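Local coordinates for uncharacterized protein (Proteus penneri, PDB 3RD4), which is of unknown function but forms a strongly curled antiparallel sheet whose strands pair with those of neighbouring copies of the protein in a four-chain assembly, at residues V9-K14 against V40-T45; E16-E21 against I34-Q39; K50-N55 against G70-Q75. One frame throughout, in Å; residues are numbered along the deposited sequence.

Contact 1 (V9-K14 against V40-T45); sequences VEVIDK and VTFRLT
Strands 4-20 and 34-44 run antiparallel here, and a classic beta bulge breaks the regular pairing. T41 stands across from two residues, I12 and D13. I12 N gives T41 O a bond of 2.9 Å, nearly along the C=O axis. D13 N reaches the same oxygen only weakly, at 3.4 Å. T41 N reaches D13 O in a long bond (3.3 Å), from above the carbonyl plane and not on a lone pair. Regular pairing holds at E10 and R43. There R43 N bonds to E10 O (2.9 Å), and E10 N bonds to R43 O.

I12 is the extra residue of the bulge. Its backbone leaves the extended form (psi -44°), so its CB points toward the opposite strand. CG1 and CD1 of I12 then lie across the arm of R43 at about a right angle. R43 bends at its third torsion, and its NE forms a salt bridge with D51 of the next strand. The carboxylate of E10 is on the same face but does not touch the guanidinium.

On the other face V11, V40 and F42 pack together, with V9 beside them. F42 has CG beside its backbone N (chi1 -62°), which sets the ring along V11, the two side chains pointing the same way. V11 CG2 lies 4.0 Å from F42 CE2, and V9 CG1 is 3.7 Å from F42 CD2. V40 CG2 covers one ring face near the rim. F82 of strand 78-84 meets the F42 ring and also touches V9 and V11.

Beyond the bulge K14 turns its amine away to a salt bridge with E65. K14 N is held by D13 OD1 at 2.6 Å, through the anti lone pair of that oxygen.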
loop_
_atom_site.group_PDB
_atom_site.type_symbol
_atom_site.label_atom_id
_atom_site.label_comp_id
_atom_site.label_asym_id
_atom_site.label_seq_id
_atom_site.Cartn_x
_atom_site.Cartn_y
_atom_site.Cartn_z
ATOM N N VAL B 9 -2.544 -14.548 -19.496
ATOM C CA VAL B 9 -3.095 -13.354 -18.905
ATOM C C VAL B 9 -3.692 -12.344 -19.866
ATOM O O VAL B 9 -3.721 -12.554 -21.070
ATOM C CB VAL B 9 -1.992 -12.693 -18.051
ATOM C CG1 VAL B 9 -1.017 -11.936 -18.932
ATOM C CG2 VAL B 9 -2.605 -11.816 -17.017
ATOM N N GLU B 10 -4.190 -11.255 -19.294
ATOM C CA GLU B 10 -4.811 -10.152 -20.031
ATOM C C GLU B 10 -4.382 -8.859 -19.344
ATOM O O GLU B 10 -4.434 -8.752 -18.118
ATOM C CB GLU B 10 -6.341 -10.289 -20.004
ATOM C CG GLU B 10 -7.129 -9.056 -20.456
ATOM C CD GLU B 10 -8.654 -9.300 -20.500
ATOM O OE1 GLU B 10 -9.218 -9.889 -19.541
ATOM O OE2 GLU B 10 -9.292 -8.885 -21.500
ATOM N N VAL B 11 -3.940 -7.891 -20.139
ATOM C CA VAL B 11 -3.478 -6.618 -19.606
ATOM C C VAL B 11 -4.659 -5.732 -19.247
ATOM O O VAL B 11 -5.393 -5.300 -20.122
ATOM C CB VAL B 11 -2.588 -5.888 -20.630
ATOM C CG1 VAL B 11 -2.065 -4.615 -20.028
ATOM C CG2 VAL B 11 -1.432 -6.792 -21.065
ATOM N N ILE B 12 -4.835 -5.462 -17.958
ATOM C CA ILE B 12 -5.935 -4.634 -17.488
ATOM C C ILE B 12 -5.555 -3.187 -17.230
ATOM O O ILE B 12 -6.288 -2.283 -17.597
ATOM C CB ILE B 12 -6.526 -5.179 -16.176
ATOM C CG1 ILE B 12 -7.447 -6.351 -16.463
ATOM C CG2 ILE B 12 -7.309 -4.101 -15.459
ATOM C CD1 ILE B 12 -6.747 -7.534 -17.077
ATOM N N ASP B 13 -4.416 -2.960 -16.589
ATOM C CA ASP B 13 -4.017 -1.598 -16.254
ATOM C C ASP B 13 -2.584 -1.256 -16.644
ATOM O O ASP B 13 -1.830 -2.117 -17.070
ATOM C CB ASP B 13 -4.185 -1.384 -14.749
ATOM C CG ASP B 13 -4.655 0.016 -14.410
ATOM O OD1 ASP B 13 -4.089 0.995 -14.960
ATOM O OD2 ASP B 13 -5.591 0.131 -13.581
ATOM N N LYS B 14 -2.208 0.003 -16.464
ATOM C CA LYS B 14 -0.874 0.451 -16.813
ATOM C C LYS B 14 -0.697 1.858 -16.248
ATOM O O LYS B 14 -1.510 2.732 -16.522
ATOM C CB LYS B 14 -0.744 0.493 -18.337
ATOM C CG LYS B 14 0.668 0.698 -18.830
ATOM C CD LYS B 14 0.701 1.159 -20.301
ATOM C CE LYS B 14 2.155 1.358 -20.778
ATOM N NZ LYS B 14 2.335 2.083 -22.064
ATOM N N VAL B 40 2.303 -2.594 -14.435
ATOM C CA VAL B 40 1.176 -2.988 -15.260
ATOM C C VAL B 40 0.426 -4.089 -14.528
ATOM O O VAL B 40 1.026 -4.955 -13.899
ATOM C CB VAL B 40 1.611 -3.445 -16.707
ATOM C CG1 VAL B 40 2.982 -4.036 -16.706
ATOM C CG2 VAL B 40 0.632 -4.463 -17.238
ATOM N N THR B 41 -0.896 -4.023 -14.567
ATOM C CA THR B 41 -1.710 -5.024 -13.891
ATOM C C THR B 41 -2.168 -6.133 -14.847
ATOM O O THR B 41 -2.929 -5.884 -15.787
ATOM C CB THR B 41 -2.946 -4.370 -13.245
ATOM O OG1 THR B 41 -2.518 -3.382 -12.302
ATOM C CG2 THR B 41 -3.776 -5.406 -12.517
ATOM N N PHE B 42 -1.695 -7.353 -14.601
ATOM C CA PHE B 42 -2.055 -8.512 -15.411
ATOM C C PHE B 42 -3.132 -9.325 -14.699
ATOM O O PHE B 42 -3.034 -9.558 -13.494
ATOM C CB PHE B 42 -0.841 -9.409 -15.626
ATOM C CG PHE B 42 0.273 -8.752 -16.373
ATOM C CD1 PHE B 42 1.343 -8.191 -15.693
ATOM C CD2 PHE B 42 0.252 -8.689 -17.755
ATOM C CE1 PHE B 42 2.371 -7.577 -16.380
ATOM C CE2 PHE B 42 1.277 -8.077 -18.447
ATOM C CZ PHE B 42 2.338 -7.521 -17.758
ATOM N N ARG B 43 -4.165 -9.745 -15.425
ATOM C CA ARG B 43 -5.204 -10.568 -14.816
ATOM C C ARG B 43 -5.236 -11.951 -15.464
ATOM O O ARG B 43 -5.358 -12.052 -16.681
ATOM C CB ARG B 43 -6.568 -9.914 -14.962
ATOM C CG ARG B 43 -7.699 -10.798 -14.461
ATOM C CD ARG B 43 -9.017 -10.049 -14.460
ATOM N NE ARG B 43 -9.029 -8.988 -13.455
ATOM C CZ ARG B 43 -9.379 -7.730 -13.707
ATOM N NH1 ARG B 43 -9.746 -7.376 -14.930
ATOM N NH2 ARG B 43 -9.346 -6.823 -12.739
ATOM N N LEU B 44 -5.114 -13.011 -14.661
ATOM C CA LEU B 44 -5.144 -14.381 -15.188
ATOM C C LEU B 44 -6.405 -14.607 -16.009
ATOM O O LEU B 44 -7.523 -14.387 -15.531
ATOM C CB LEU B 44 -5.088 -15.406 -14.058
ATOM C CG LEU B 44 -3.719 -15.959 -13.664
ATOM C CD1 LEU B 44 -3.217 -16.934 -14.712
ATOM C CD2 LEU B 44 -2.760 -14.812 -13.487
ATOM N N THR B 45 -6.206 -15.043 -17.249
ATOM C CA THR B 45 -7.299 -15.291 -18.178
ATOM C C THR B 45 -7.895 -16.685 -17.960
ATOM O O THR B 45 -8.869 -17.071 -18.611
ATOM C CB THR B 45 -6.803 -15.152 -19.630
ATOM O OG1 THR B 45 -7.923 -15.000 -20.506
ATOM C CG2 THR B 45 -6.003 -16.385 -20.041
#

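Contact 2 (E16-E21 against I34-Q39); sequences EIAANE and ITHYYQ
The far end of the hairpin formed by strands 4-20 and 34-44 has two small residues, A18 and A19, in the middle of one strand, facing larger ones. A18 and A19 present only methyl groups, and bulkier groups of the facing strand come up to them. On one face A18 CB lies over the H36 ring, and I34 CD1 comes within 4.2 Å of A18 CB. E16 flanks H36 from farther along. Its extended chain runs beside the Y38 ring, pointing the same way, with E16 CD 3.4 Å from Y38 CE1. E16 OE2 meets the H36 ring at its edge, in plane.

On the other face A19 CB sits at the edge of the Y37 ring. T35 CG2 covers one face of that ring toward its rim. I17 CB packs against Y37 CB at 3.8 Å, and I17 CD1 reaches the amide end of Q39.

The backbones are joined by I17 N to Y37 O (2.8 Å) and by A19 N to T35 O (2.9 Å, 169°). T35 N returns a bond to A19 O.

A18 and A19 also pack on another copy of the protein, whose strand pairs in parallel with 16-19. Charge is placed at both ends of the contact. T35 OG1 donates to E21 OE2 at 2.9 Å from above the carboxylate plane. E16 OE2 forms a salt bridge with K50 of the second subunit, which probably keeps this carboxylate ionised.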
loop_
_atom_site.group_PDB
_atom_site.type_symbol
_atom_site.label_atom_id
_atom_site.label_comp_id
_atom_site.label_asym_id
_atom_site.label_seq_id
_atom_site.Cartn_x
_atom_site.Cartn_y
_atom_site.Cartn_z
ATOM N N GLU B 16 2.514 4.870 -14.639
ATOM C CA GLU B 16 3.875 5.217 -14.261
ATOM C C GLU B 16 3.836 5.849 -12.859
ATOM O O GLU B 16 2.966 6.664 -12.563
ATOM C CB GLU B 16 4.467 6.201 -15.258
ATOM C CG GLU B 16 5.964 6.057 -15.385
ATOM C CD GLU B 16 6.589 7.071 -16.332
ATOM O OE1 GLU B 16 6.018 7.307 -17.428
ATOM O OE2 GLU B 16 7.670 7.616 -15.975
ATOM N N ILE B 17 4.773 5.468 -11.995
ATOM C CA ILE B 17 4.819 6.014 -10.644
ATOM C C ILE B 17 6.158 6.674 -10.321
ATOM O O ILE B 17 7.147 5.971 -10.065
ATOM C CB ILE B 17 4.589 4.920 -9.616
ATOM C CG1 ILE B 17 3.311 4.167 -9.956
ATOM C CG2 ILE B 17 4.529 5.532 -8.224
ATOM C CD1 ILE B 17 3.048 2.972 -9.054
ATOM N N ALA B 18 6.201 8.009 -10.347
ATOM C CA ALA B 18 7.439 8.720 -10.025
ATOM C C ALA B 18 7.371 9.010 -8.532
ATOM O O ALA B 18 6.589 9.841 -8.104
ATOM C CB ALA B 18 7.537 10.020 -10.825
ATOM N N ALA B 19 8.166 8.322 -7.721
ATOM C CA ALA B 19 8.098 8.568 -6.281
ATOM C C ALA B 19 9.362 9.090 -5.594
ATOM O O ALA B 19 10.447 8.528 -5.755
ATOM C CB ALA B 19 7.640 7.315 -5.580
ATOM N N ASN B 20 9.201 10.168 -4.821
ATOM C CA ASN B 20 10.307 10.744 -4.053
ATOM C C ASN B 20 10.685 9.721 -2.994
ATOM O O ASN B 20 9.832 9.280 -2.233
ATOM C CB ASN B 20 9.887 12.026 -3.321
ATOM C CG ASN B 20 9.845 13.232 -4.220
ATOM O OD1 ASN B 20 10.526 13.281 -5.256
ATOM N ND2 ASN B 20 9.062 14.237 -3.822
ATOM N N GLU B 21 11.957 9.351 -2.936
ATOM C CA GLU B 21 12.397 8.377 -1.950
ATOM C C GLU B 21 12.788 9.079 -0.644
ATOM O O GLU B 21 13.238 10.220 -0.655
ATOM C CB GLU B 21 13.580 7.568 -2.501
ATOM C CG GLU B 21 13.451 6.044 -2.304
ATOM C CD GLU B 21 12.476 5.368 -3.285
ATOM O OE1 GLU B 21 12.100 4.196 -3.041
ATOM O OE2 GLU B 21 12.096 5.994 -4.301
ATOM N N ILE B 34 14.912 9.964 -6.397
ATOM C CA ILE B 34 13.525 9.624 -6.665
ATOM C C ILE B 34 13.522 8.478 -7.680
ATOM O O ILE B 34 14.297 8.481 -8.635
ATOM C CB ILE B 34 12.735 10.850 -7.189
ATOM C CG1 ILE B 34 11.561 10.386 -8.041
ATOM C CG2 ILE B 34 13.644 11.765 -7.940
ATOM C CD1 ILE B 34 10.807 11.504 -8.699
ATOM N N THR B 35 12.654 7.498 -7.450
ATOM C CA THR B 35 12.558 6.310 -8.286
ATOM C C THR B 35 11.349 6.253 -9.181
ATOM O O THR B 35 10.253 6.617 -8.763
ATOM C CB THR B 35 12.475 5.058 -7.435
ATOM O OG1 THR B 35 13.597 5.000 -6.557
ATOM C CG2 THR B 35 12.456 3.836 -8.312
ATOM N N HIS B 36 11.553 5.766 -10.403
ATOM C CA HIS B 36 10.468 5.589 -11.368
ATOM C C HIS B 36 9.977 4.145 -11.313
ATOM O O HIS B 36 10.765 3.220 -11.110
ATOM C CB HIS B 36 10.940 5.873 -12.782
ATOM C CG HIS B 36 10.845 7.309 -13.168
ATOM N ND1 HIS B 36 11.601 8.295 -12.568
ATOM C CD2 HIS B 36 10.075 7.929 -14.092
ATOM C CE1 HIS B 36 11.300 9.464 -13.107
ATOM N NE2 HIS B 36 10.377 9.269 -14.032
ATOM N N TYR B 37 8.679 3.952 -11.497
ATOM C CA TYR B 37 8.108 2.616 -11.463
ATOM C C TYR B 37 7.117 2.435 -12.597
ATOM O O TYR B 37 6.156 3.192 -12.733
ATOM C CB TYR B 37 7.406 2.375 -10.125
ATOM C CG TYR B 37 8.334 2.351 -8.928
ATOM C CD1 TYR B 37 9.232 1.298 -8.735
ATOM C CD2 TYR B 37 8.318 3.386 -7.986
ATOM C CE1 TYR B 37 10.087 1.278 -7.637
ATOM C CE2 TYR B 37 9.170 3.374 -6.887
ATOM C CZ TYR B 37 10.051 2.317 -6.717
ATOM O OH TYR B 37 10.894 2.291 -5.630
ATOM N N TYR B 38 7.349 1.423 -13.414
ATOM C CA TYR B 38 6.469 1.156 -14.529
ATOM C C TYR B 38 5.662 -0.079 -14.189
ATOM O O TYR B 38 6.099 -1.203 -14.434
ATOM C CB TYR B 38 7.329 0.938 -15.759
ATOM C CG TYR B 38 8.226 2.113 -16.003
ATOM C CD1 TYR B 38 7.729 3.274 -16.590
ATOM C CD2 TYR B 38 9.565 2.077 -15.649
ATOM C CE1 TYR B 38 8.551 4.370 -16.825
ATOM C CE2 TYR B 38 10.399 3.173 -15.880
ATOM C CZ TYR B 38 9.882 4.312 -16.472
ATOM O OH TYR B 38 10.691 5.389 -16.739
ATOM N N GLN B 39 4.485 0.113 -13.610
ATOM C CA GLN B 39 3.690 -1.048 -13.239
ATOM C C GLN B 39 2.519 -1.321 -14.148
ATOM O O GLN B 39 1.829 -0.409 -14.590
ATOM C CB GLN B 39 3.166 -0.912 -11.813
ATOM C CG GLN B 39 1.841 -0.214 -11.743
ATOM C CD GLN B 39 1.181 -0.363 -10.403
ATOM O OE1 GLN B 39 -0.032 -0.269 -10.302
ATOM N NE2 GLN B 39 1.973 -0.582 -9.365
#

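Contact 3 (K50-N55 against G70-Q75); sequences KDLVLN and GRLFMQ
M74 has CG anti to its carbonyl carbon (chi1 -86°). Its chain is straight at the next bond and bends at the third torsion (67°). This carries SD inward and sets CE beside L54 CD2. L54 also has CG beside its backbone N. The two side chains reach toward each other, tip to tip. L54 CD1 touches M74 SD at 3.8 Å, and L54 CD2 lies 4.1 Å from M74 CE. L52 comes in obliquely beside them, with L52 CG 4.0 Å from M74 SD. The sulfur is thus in contact with both L52 and L54. L72 adds a looser touch from the same strand as M74, its CD1 lying 4.3 Å from L54 CD1.

The strands do not pair. Their axes stay 11.2 Å apart and cross at 66°. In the five-strand antiparallel sheet, 34-44 and 4-20 come between 50-56 and 69-75. The sheet curls so strongly that the inner faces of these two strands look at each other, and the four side chains meet in the interior between them. All four are buried. F79 of strand 78-84 packs on L54 and L72, and Y7 packs on M74.

The alternate residues point the other way. Among them, R71 NH2 forms a salt bridge with E83 OE1. Strand 50-56 is an edge strand within the chain, and the third subunit, another copy of the protein, extends it: residues 50-53 pair in parallel with a strand of that copy, whose A18 packs on L52.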
loop_
_atom_site.group_PDB
_atom_site.type_symbol
_atom_site.label_atom_id
_atom_site.label_comp_id
_atom_site.label_asym_id
_atom_site.label_seq_id
_atom_site.Cartn_x
_atom_site.Cartn_y
_atom_site.Cartn_z
ATOM N N LYS B 50 -7.143 -14.133 -10.139
ATOM C CA LYS B 50 -5.882 -13.581 -9.669
ATOM C C LYS B 50 -5.389 -12.421 -10.539
ATOM O O LYS B 50 -5.522 -12.440 -11.764
ATOM C CB LYS B 50 -4.837 -14.705 -9.631
ATOM C CG LYS B 50 -3.505 -14.291 -9.071
ATOM C CD LYS B 50 -2.988 -15.292 -8.048
ATOM C CE LYS B 50 -2.547 -16.601 -8.688
ATOM N NZ LYS B 50 -1.752 -17.404 -7.715
ATOM N N ASP B 51 -4.836 -11.402 -9.891
ATOM C CA ASP B 51 -4.289 -10.241 -10.586
ATOM C C ASP B 51 -2.833 -10.061 -10.170
ATOM O O ASP B 51 -2.491 -10.161 -8.990
ATOM C CB ASP B 51 -5.087 -8.982 -10.237
ATOM C CG ASP B 51 -6.328 -8.811 -11.104
ATOM O OD1 ASP B 51 -6.892 -9.835 -11.555
ATOM O OD2 ASP B 51 -6.747 -7.648 -11.317
ATOM N N LEU B 52 -1.972 -9.824 -11.149
ATOM C CA LEU B 52 -0.558 -9.605 -10.886
ATOM C C LEU B 52 -0.299 -8.130 -11.123
ATOM O O LEU B 52 -0.615 -7.596 -12.188
ATOM C CB LEU B 52 0.320 -10.441 -11.834
ATOM C CG LEU B 52 0.569 -11.921 -11.521
ATOM C CD1 LEU B 52 0.956 -12.019 -10.066
ATOM C CD2 LEU B 52 -0.651 -12.774 -11.780
ATOM N N VAL B 53 0.247 -7.448 -10.129
ATOM C CA VAL B 53 0.539 -6.038 -10.319
ATOM C C VAL B 53 2.051 -5.860 -10.206
ATOM O O VAL B 53 2.579 -5.423 -9.180
ATOM C CB VAL B 53 -0.203 -5.165 -9.287
ATOM C CG1 VAL B 53 -0.442 -3.778 -9.882
ATOM C CG2 VAL B 53 -1.528 -5.814 -8.915
ATOM N N LEU B 54 2.735 -6.205 -11.289
ATOM C CA LEU B 54 4.184 -6.147 -11.348
ATOM C C LEU B 54 4.773 -4.820 -11.826
ATOM O O LEU B 54 4.140 -4.068 -12.581
ATOM C CB LEU B 54 4.699 -7.261 -12.267
ATOM C CG LEU B 54 3.805 -8.496 -12.400
ATOM C CD1 LEU B 54 4.337 -9.415 -13.472
ATOM C CD2 LEU B 54 3.730 -9.208 -11.066
ATOM N N ASN B 55 5.996 -4.548 -11.372
ATOM C CA ASN B 55 6.730 -3.357 -11.784
ATOM C C ASN B 55 7.700 -3.941 -12.783
ATOM O O ASN B 55 8.399 -4.898 -12.477
ATOM C CB ASN B 55 7.486 -2.744 -10.614
ATOM C CG ASN B 55 6.570 -2.369 -9.478
ATOM O OD1 ASN B 55 5.566 -1.669 -9.676
ATOM N ND2 ASN B 55 6.905 -2.830 -8.273
ATOM N N GLY B 70 -1.975 -12.460 -23.662
ATOM C CA GLY B 70 -0.846 -13.283 -24.037
ATOM C C GLY B 70 -0.271 -14.151 -22.939
ATOM O O GLY B 70 -0.929 -14.451 -21.947
ATOM N N ARG B 71 0.970 -14.574 -23.132
ATOM C CA ARG B 71 1.636 -15.399 -22.154
ATOM C C ARG B 71 2.474 -14.481 -21.300
ATOM O O ARG B 71 3.131 -13.576 -21.812
ATOM C CB ARG B 71 2.537 -16.409 -22.844
ATOM C CG ARG B 71 1.789 -17.428 -23.651
ATOM C CD ARG B 71 2.752 -18.421 -24.269
ATOM N NE ARG B 71 3.692 -17.757 -25.165
ATOM C CZ ARG B 71 3.325 -17.068 -26.240
ATOM N NH1 ARG B 71 2.039 -16.947 -26.558
ATOM N NH2 ARG B 71 4.248 -16.502 -26.999
ATOM N N LEU B 72 2.438 -14.701 -19.995
ATOM C CA LEU B 72 3.231 -13.900 -19.084
ATOM C C LEU B 72 4.260 -14.833 -18.456
ATOM O O LEU B 72 3.903 -15.890 -17.953
ATOM C CB LEU B 72 2.327 -13.294 -18.007
ATOM C CG LEU B 72 2.989 -12.804 -16.720
ATOM C CD1 LEU B 72 4.005 -11.742 -17.052
ATOM C CD2 LEU B 72 1.942 -12.260 -15.782
ATOM N N PHE B 73 5.538 -14.481 -18.518
ATOM C CA PHE B 73 6.556 -15.328 -17.895
ATOM C C PHE B 73 7.041 -14.636 -16.629
ATOM O O PHE B 73 7.345 -13.440 -16.630
ATOM C CB PHE B 73 7.752 -15.564 -18.833
ATOM C CG PHE B 73 7.404 -16.286 -20.102
ATOM C CD1 PHE B 73 6.970 -15.583 -21.219
ATOM C CD2 PHE B 73 7.482 -17.671 -20.171
ATOM C CE1 PHE B 73 6.615 -16.250 -22.393
ATOM C CE2 PHE B 73 7.131 -18.348 -21.335
ATOM C CZ PHE B 73 6.695 -17.635 -22.451
ATOM N N MET B 74 7.109 -15.383 -15.541
ATOM C CA MET B 74 7.571 -14.805 -14.293
ATOM C C MET B 74 8.526 -15.742 -13.600
ATOM O O MET B 74 8.320 -16.955 -13.585
ATOM C CB MET B 74 6.399 -14.530 -13.355
ATOM C CG MET B 74 5.703 -13.196 -13.542
ATOM S SD MET B 74 4.285 -13.084 -12.436
ATOM C CE MET B 74 5.123 -13.027 -10.879
ATOM N N GLN B 75 9.578 -15.169 -13.035
ATOM C CA GLN B 75 10.556 -15.945 -12.294
ATOM C C GLN B 75 10.162 -15.632 -10.864
ATOM O O GLN B 75 10.461 -14.547 -10.342
ATOM C CB GLN B 75 11.963 -15.439 -12.572
ATOM C CG GLN B 75 13.034 -16.482 -12.432
ATOM C CD GLN B 75 14.390 -15.852 -12.253
ATOM O OE1 GLN B 75 14.696 -15.329 -11.180
ATOM N NE2 GLN B 75 15.207 -15.874 -13.305
#

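How the contacts relate
Strand 4-20 leaves the N terminus through 9-14 and continues into 16-21. The chain then turns and comes back as 34-39 followed by 40-45. Contact 2 closes the shorter loop of this long hairpin, and contact 1 closes the wider loop that encloses it. The two centres are 20 Å apart along the same strand pair. Contact 3 follows in series, closing the loop from 50-55 to 70-75. Its strands flank the pair of contact 1: F42 O meets L52 N on one side, and V9 N meets G70 O on the other. Contact 3 thus ties the strands on either side of that pair together across the curl, and contacts 2 and 3 both border neighbouring subunits.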